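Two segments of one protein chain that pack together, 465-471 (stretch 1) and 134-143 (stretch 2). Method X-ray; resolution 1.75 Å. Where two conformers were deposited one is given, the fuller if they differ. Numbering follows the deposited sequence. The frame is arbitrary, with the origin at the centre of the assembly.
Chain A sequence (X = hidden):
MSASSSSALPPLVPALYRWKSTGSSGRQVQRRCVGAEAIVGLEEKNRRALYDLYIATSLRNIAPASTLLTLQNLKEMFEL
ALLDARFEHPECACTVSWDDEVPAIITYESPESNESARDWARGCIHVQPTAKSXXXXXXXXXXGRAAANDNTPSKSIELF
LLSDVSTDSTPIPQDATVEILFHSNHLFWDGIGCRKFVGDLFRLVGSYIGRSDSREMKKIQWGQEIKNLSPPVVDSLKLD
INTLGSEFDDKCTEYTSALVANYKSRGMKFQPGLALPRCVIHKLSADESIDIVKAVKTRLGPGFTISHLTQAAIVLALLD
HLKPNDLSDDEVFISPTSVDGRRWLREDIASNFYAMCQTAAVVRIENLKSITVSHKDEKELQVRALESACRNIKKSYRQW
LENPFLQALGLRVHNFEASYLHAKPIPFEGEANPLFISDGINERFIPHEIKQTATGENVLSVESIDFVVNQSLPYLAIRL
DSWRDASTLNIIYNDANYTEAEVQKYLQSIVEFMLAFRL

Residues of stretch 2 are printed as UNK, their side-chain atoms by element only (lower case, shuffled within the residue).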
ATOM      1  N   ILE A 465      12.452   4.921   2.015  1.00 11.93           N
ATOM      2  CA  ILE A 465      11.319   4.021   2.091  1.00 12.32           C
ATOM      3  C   ILE A 465      10.731   3.923   0.698  1.00 12.56           C
ATOM      4  O   ILE A 465      10.404   4.939   0.082  1.00 12.45           O
ATOM      5  CB  ILE A 465      10.236   4.494   3.103  1.00 12.16           C
ATOM      6  CG1 ILE A 465      10.831   4.679   4.513  1.00 12.28           C
ATOM      7  CG2 ILE A 465       9.021   3.531   3.102  1.00 12.29           C
ATOM      8  CD1 ILE A 465       9.846   5.263   5.547  1.00 12.08           C
ATOM      9  N   ASP A 466      10.648   2.702   0.181  1.00 13.01           N
ATOM     10  CA  ASP A 466       9.948   2.476  -1.091  1.00 14.23           C
ATOM     11  C   ASP A 466       8.832   1.462  -0.903  1.00 14.63           C
ATOM     12  O   ASP A 466       9.059   0.381  -0.408  1.00 15.72           O
ATOM     13  CB  ASP A 466      10.929   2.024  -2.165  1.00 14.12           C
ATOM     14  CG  ASP A 466      11.913   3.103  -2.510  1.00 16.00           C
ATOM     15  OD1 ASP A 466      11.452   4.134  -3.067  1.00 15.11           O
ATOM     16  OD2 ASP A 466      13.118   2.929  -2.204  1.00 19.10           O
ATOM     17  N   PHE A 467       7.632   1.820  -1.328  1.00 14.94           N
ATOM     18  CA  PHE A 467       6.457   1.004  -1.098  1.00 15.24           C
ATOM     19  C   PHE A 467       6.005   0.477  -2.456  1.00 15.55           C
ATOM     20  O   PHE A 467       5.688   1.251  -3.368  1.00 14.77           O
ATOM     21  CB  PHE A 467       5.371   1.841  -0.429  1.00 16.92           C
ATOM     22  CG  PHE A 467       4.094   1.108  -0.196  1.00 17.70           C
ATOM     23  CD1 PHE A 467       3.886   0.397   0.973  1.00 21.85           C
ATOM     24  CD2 PHE A 467       3.086   1.123  -1.151  1.00 22.59           C
ATOM     25  CE1 PHE A 467       2.708  -0.284   1.187  1.00 22.51           C
ATOM     26  CE2 PHE A 467       1.902   0.435  -0.924  1.00 22.09           C
ATOM     27  CZ  PHE A 467       1.719  -0.259   0.232  1.00 19.19           C
ATOM     28  N   VAL A 468       6.041  -0.842  -2.599  1.00 15.37           N
ATOM     29  CA  VAL A 468       5.635  -1.482  -3.847  0.50 15.33           C
ATOM     30  C   VAL A 468       4.464  -2.453  -3.624  1.00 15.52           C
ATOM     31  O   VAL A 468       4.373  -3.122  -2.589  1.00 15.80           O
ATOM     32  CB  VAL A 468       6.841  -2.153  -4.593  0.50 15.64           C
ATOM     33  CG1 VAL A 468       8.001  -1.153  -4.786  0.50 14.37           C
ATOM     34  CG2 VAL A 468       7.331  -3.357  -3.855  0.50 16.37           C
ATOM     35  N   VAL A 469       3.546  -2.492  -4.590  1.00 15.19           N
ATOM     36  CA  VAL A 469       2.456  -3.473  -4.591  1.00 14.35           C
ATOM     37  C   VAL A 469       2.572  -4.193  -5.912  1.00 14.42           C
ATOM     38  O   VAL A 469       2.648  -3.519  -6.955  1.00 14.32           O
ATOM     39  CB  VAL A 469       1.076  -2.820  -4.507  1.00 14.25           C
ATOM     40  CG1 VAL A 469      -0.004  -3.885  -4.510  1.00 14.10           C
ATOM     41  CG2 VAL A 469       0.986  -1.976  -3.240  1.00 15.63           C
ATOM     42  N   ASN A 470       2.622  -5.528  -5.889  1.00 12.37           N
ATOM     43  CA  ASN A 470       2.797  -6.295  -7.120  1.00 12.65           C
ATOM     44  C   ASN A 470       1.697  -5.920  -8.108  1.00 12.80           C
ATOM     45  O   ASN A 470       0.572  -5.661  -7.703  1.00 12.83           O
ATOM     46  CB  ASN A 470       2.718  -7.796  -6.863  1.00 11.96           C
ATOM     47  CG  ASN A 470       4.013  -8.375  -6.290  1.00 13.36           C
ATOM     48  OD1 ASN A 470       5.070  -7.734  -6.306  1.00 12.71           O
ATOM     49  ND2 ASN A 470       3.929  -9.596  -5.795  1.00  8.80           N
ATOM     50  N   GLN A 471       2.034  -5.897  -9.393  1.00 14.21           N
ATOM     51  CA  GLN A 471       1.073  -5.555 -10.442  1.00 15.04           C
ATOM     52  C   GLN A 471       1.003  -6.686 -11.470  1.00 16.14           C
ATOM     53  O   GLN A 471       2.003  -6.991 -12.138  1.00 15.62           O
ATOM     54  CB  GLN A 471       1.452  -4.240 -11.127  1.00 15.35           C
ATOM     55  CG  GLN A 471       0.648  -3.915 -12.410  1.00 16.30           C
ATOM     56  CD  GLN A 471      -0.825  -3.617 -12.145  1.00 17.73           C
ATOM     57  OE1 GLN A 471      -1.551  -4.442 -11.594  1.00 19.17           O
ATOM     58  NE2 GLN A 471      -1.278  -2.436 -12.570  1.00 16.31           N
ATOM     59  N   UNK A 134      17.208  -4.115  -0.926  1.00 11.69           N
ATOM     60  CA  UNK A 134      15.876  -4.663  -0.665  1.00 11.90           C
ATOM     61  C   UNK A 134      15.071  -4.855  -1.969  1.00 11.88           C
ATOM     62  O   UNK A 134      14.405  -5.884  -2.150  1.00 12.25           O
ATOM     63  c   UNK A 134      15.114  -3.774   0.353  1.00 12.17           C
ATOM     64  N   UNK A 135      15.111  -3.868  -2.869  1.00 12.28           N
ATOM     65  CA  UNK A 135      14.390  -4.009  -4.145  1.00 12.79           C
ATOM     66  C   UNK A 135      15.004  -5.047  -5.076  1.00 12.48           C
ATOM     67  O   UNK A 135      14.290  -5.647  -5.860  1.00 11.06           O
ATOM     68  c   UNK A 135      14.195  -2.666  -4.864  1.00 13.71           C
ATOM     69  c   UNK A 135      11.814  -2.364  -3.946  1.00 17.85           C
ATOM     70  c   UNK A 135      13.198  -1.747  -4.123  1.00 16.61           C
ATOM     71  c   UNK A 135      13.088  -0.393  -4.803  1.00 20.18           C
ATOM     72  N   UNK A 136      16.321  -5.254  -4.990  1.00 12.48           N
ATOM     73  CA  UNK A 136      16.980  -6.350  -5.734  1.00 12.22           C
ATOM     74  C   UNK A 136      16.387  -7.674  -5.291  1.00 11.64           C
ATOM     75  O   UNK A 136      16.086  -8.540  -6.101  1.00 11.23           O
ATOM     76  c   UNK A 136      19.272  -5.303  -6.144  1.00 15.73           C
ATOM     77  o   UNK A 136      18.759  -4.673  -7.085  1.00 15.61           O
ATOM     78  c   UNK A 136      18.489  -6.401  -5.452  1.00 13.21           C
ATOM     79  o   UNK A 136      20.420  -5.062  -5.713  1.00 17.82           O
ATOM     80  N   UNK A 137      16.208  -7.818  -3.987  1.00 10.90           N
ATOM     81  CA  UNK A 137      15.625  -9.035  -3.431  1.00 10.43           C
ATOM     82  C   UNK A 137      14.156  -9.214  -3.830  1.00  9.96           C
ATOM     83  O   UNK A 137      13.711 -10.331  -4.121  1.00  9.87           O
ATOM     84  c   UNK A 137      15.214 -10.249  -1.194  1.00 11.42           C
ATOM     85  c   UNK A 137      15.853 -11.546  -1.708  1.00 12.57           C
ATOM     86  c   UNK A 137      15.410 -10.053   0.334  1.00 11.45           C
ATOM     87  c   UNK A 137      15.771  -9.028  -1.915  1.00 11.01           C
ATOM     88  N   UNK A 138      13.405  -8.124  -3.876  1.00  9.63           N
ATOM     89  CA  UNK A 138      12.034  -8.199  -4.384  1.00 10.24           C
ATOM     90  C   UNK A 138      12.046  -8.831  -5.782  1.00 10.86           C
ATOM     91  O   UNK A 138      11.291  -9.776  -6.074  1.00 10.62           O
ATOM     92  c   UNK A 138       8.451  -6.205  -6.630  1.00 12.19           C
ATOM     93  c   UNK A 138       8.548  -4.715  -8.464  1.00 13.48           C
ATOM     94  c   UNK A 138       7.810  -5.592  -7.703  1.00 12.90           C
ATOM     95  c   UNK A 138       8.983  -7.382  -4.808  1.00 11.85           C
ATOM     96  c   UNK A 138      10.531  -5.055  -7.082  1.00 12.70           C
ATOM     97  n   UNK A 138       7.966  -7.083  -5.704  1.00 11.81           N
ATOM     98  c   UNK A 138       9.797  -5.943  -6.292  1.00 11.85           C
ATOM     99  c   UNK A 138      11.434  -6.784  -4.414  1.00 11.12           C
ATOM    100  c   UNK A 138       9.897  -4.443  -8.162  1.00 14.17           C
ATOM    101  c   UNK A 138      10.102  -6.714  -5.132  1.00 11.21           C
ATOM    102  N   UNK A 139      12.905  -8.291  -6.647  1.00 11.88           N
ATOM    103  CA  UNK A 139      13.036  -8.785  -8.019  1.00 13.39           C
ATOM    104  C   UNK A 139      13.319 -10.287  -8.017  1.00 12.99           C
ATOM    105  O   UNK A 139      12.701 -11.057  -8.760  1.00 12.58           O
ATOM    106  o   UNK A 139      13.773  -6.681  -8.987  1.00 20.46           O
ATOM    107  c   UNK A 139      14.158  -8.033  -8.749  1.00 13.82           C
ATOM    108  N   UNK A 140      14.245 -10.700  -7.160  1.00 12.45           N
ATOM    109  CA  UNK A 140      14.666 -12.084  -7.109  1.00 13.77           C
ATOM    110  C   UNK A 140      13.527 -12.972  -6.622  1.00 12.86           C
ATOM    111  O   UNK A 140      13.316 -14.070  -7.145  1.00 12.85           O
ATOM    112  o   UNK A 140      17.273 -14.567  -3.960  1.00 28.77           O
ATOM    113  c   UNK A 140      16.270 -13.583  -5.857  1.00 19.01           C
ATOM    114  o   UNK A 140      18.172 -12.701  -4.758  1.00 25.48           O
ATOM    115  c   UNK A 140      17.323 -13.620  -4.780  1.00 24.31           C
ATOM    116  c   UNK A 140      15.886 -12.190  -6.193  1.00 14.59           C
ATOM    117  N   UNK A 141      12.778 -12.483  -5.634  1.00 12.39           N
ATOM    118  CA  UNK A 141      11.684 -13.239  -5.063  1.00 12.69           C
ATOM    119  C   UNK A 141      10.550 -13.400  -6.070  1.00 12.99           C
ATOM    120  O   UNK A 141       9.951 -14.489  -6.203  1.00 12.71           O
ATOM    121  c   UNK A 141      10.050 -12.594  -0.751  1.00 15.19           C
ATOM    122  c   UNK A 141      12.135 -12.735  -2.620  1.00 13.18           C
ATOM    123  s   UNK A 141      11.555 -11.748  -1.194  1.00 15.18           S
ATOM    124  c   UNK A 141      11.187 -12.564  -3.779  1.00 12.18           C
ATOM    125  N   UNK A 142      10.295 -12.339  -6.819  1.00 12.44           N
ATOM    126  CA  UNK A 142       9.249 -12.401  -7.834  1.00 13.89           C
ATOM    127  C   UNK A 142       9.658 -13.290  -9.002  1.00 15.28           C
ATOM    128  O   UNK A 142       8.839 -14.069  -9.500  1.00 16.11           O
ATOM    129  c   UNK A 142       6.800 -11.043  -6.753  1.00 16.27           C
ATOM    130  o   UNK A 142       6.470 -11.059  -5.555  1.00 15.14           O
ATOM    131  o   UNK A 142       6.137 -11.655  -7.628  1.00 18.54           O
ATOM    132  c   UNK A 142       8.066 -10.285  -7.164  1.00 12.48           C
ATOM    133  c   UNK A 142       8.845 -11.000  -8.266  1.00 14.43           C
ATOM    134  N   UNK A 143      10.922 -13.211  -9.402  1.00 16.20           N
ATOM    135  CA  UNK A 143      11.454 -14.139 -10.422  1.00 18.80           C
ATOM    136  C   UNK A 143      11.401 -15.599  -9.926  1.00 18.63           C
ATOM    137  O   UNK A 143      10.937 -16.497 -10.651  1.00 19.24           O
ATOM    138  c   UNK A 143      12.895 -12.396 -11.631  1.00 21.47           C
ATOM    139  c   UNK A 143      12.866 -13.718 -10.856  1.00 18.54           C
ATOM    140  o   UNK A 143      15.279 -12.322 -11.260  1.00 27.46           O
ATOM    141  o   UNK A 143      14.290 -10.472 -11.989  1.00 26.14           O
ATOM    142  c   UNK A 143      14.254 -11.684 -11.627  1.00 22.60           C
TER

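Residues 134-143 form a continuous helix that runs nearly parallel to the strand 465-469, the two axes making an angle of 17° with a closest approach of 11.0 Å. Position 134 carries a single carbon beyond CA, which does not reach stretch 1; a lone CB identifies Ala-134.

Position 135 has four side-chain carbons, forked at the second. With CA to CB directed toward the strand, both terminal carbons find a neighbour there, one lying 4.2 Å from CB of Asp-466 and the other 4.1 Å from CG1 of Val-468. The unbranched CB and forked second carbon mark Leu-135, in the m, t rotamer, and its contacting atoms are CD1 and CD2 respectively.

At position 136 two carbons are followed by two oxygens on the second, a short carboxylate that is out of reach of the strand and exposed: Asp-136. Position 137 again shows four carbons forked at the second, but they point to another side of the helix and touch nothing on stretch 1. This is Leu-137, with chi1 t and chi2 p.

Position 138 bears one carbon and then fused five- and six-membered rings containing eight carbons and one nitrogen, an indole. The ring nitrogen lies 3.0 Å from OD1 of Asn-470, while CG2 of Val-468 sits over one ring face. The residue is Trp-138. Its NE1 donates a hydrogen bond to Asn-470 OD1 with an N-H...acceptor angle of 157°, the acceptor lying near the ring plane, as an indole N-H requires. Val-468 CG2 is 4.2 Å from the centroid of the Trp-138 five-membered ring and only 11° off its normal, a CH-pi contact.

One carbon and one oxygen at position 139 define Ser-139, which does not reach the strand. Position 140 has three carbons, the third carrying two oxygens, and is exposed on a side of the helix remote from stretch 1: Glu-140. The unbranched chain of two carbons, sulfur and a terminal carbon at position 141 is that of Met-141, likewise out of contact.

Position 142 has three carbons ending in two oxygens, one of which is 2.9 Å from ND2 of Asn-470. This is Glu-142; chi1 and chi2 are both m, and its OE2 accepts a hydrogen bond from Asn-470 ND2 at an angle of 153°. Position 143 has the same carboxylate-ended chain, which is out of reach of stretch 1: Glu-143.

The contact therefore combines an apolar part with a polar one. Val-468 packs against Leu-135 and Trp-138, while Asn-470 uses its whole amide, accepting from Trp-138 and donating to Glu-142. Helical spacing brings positions 135, 138 and 142 onto one side, whereas Phe-467 and Val-469 point away, in the alternation expected of a strand. Although only 282 Å² is buried in total, the two directional bonds hold the Asn-470 amide between indole and carboxylate, just beyond the strand's end.

Stretch 2 (134-143) ALDLWSEMEE
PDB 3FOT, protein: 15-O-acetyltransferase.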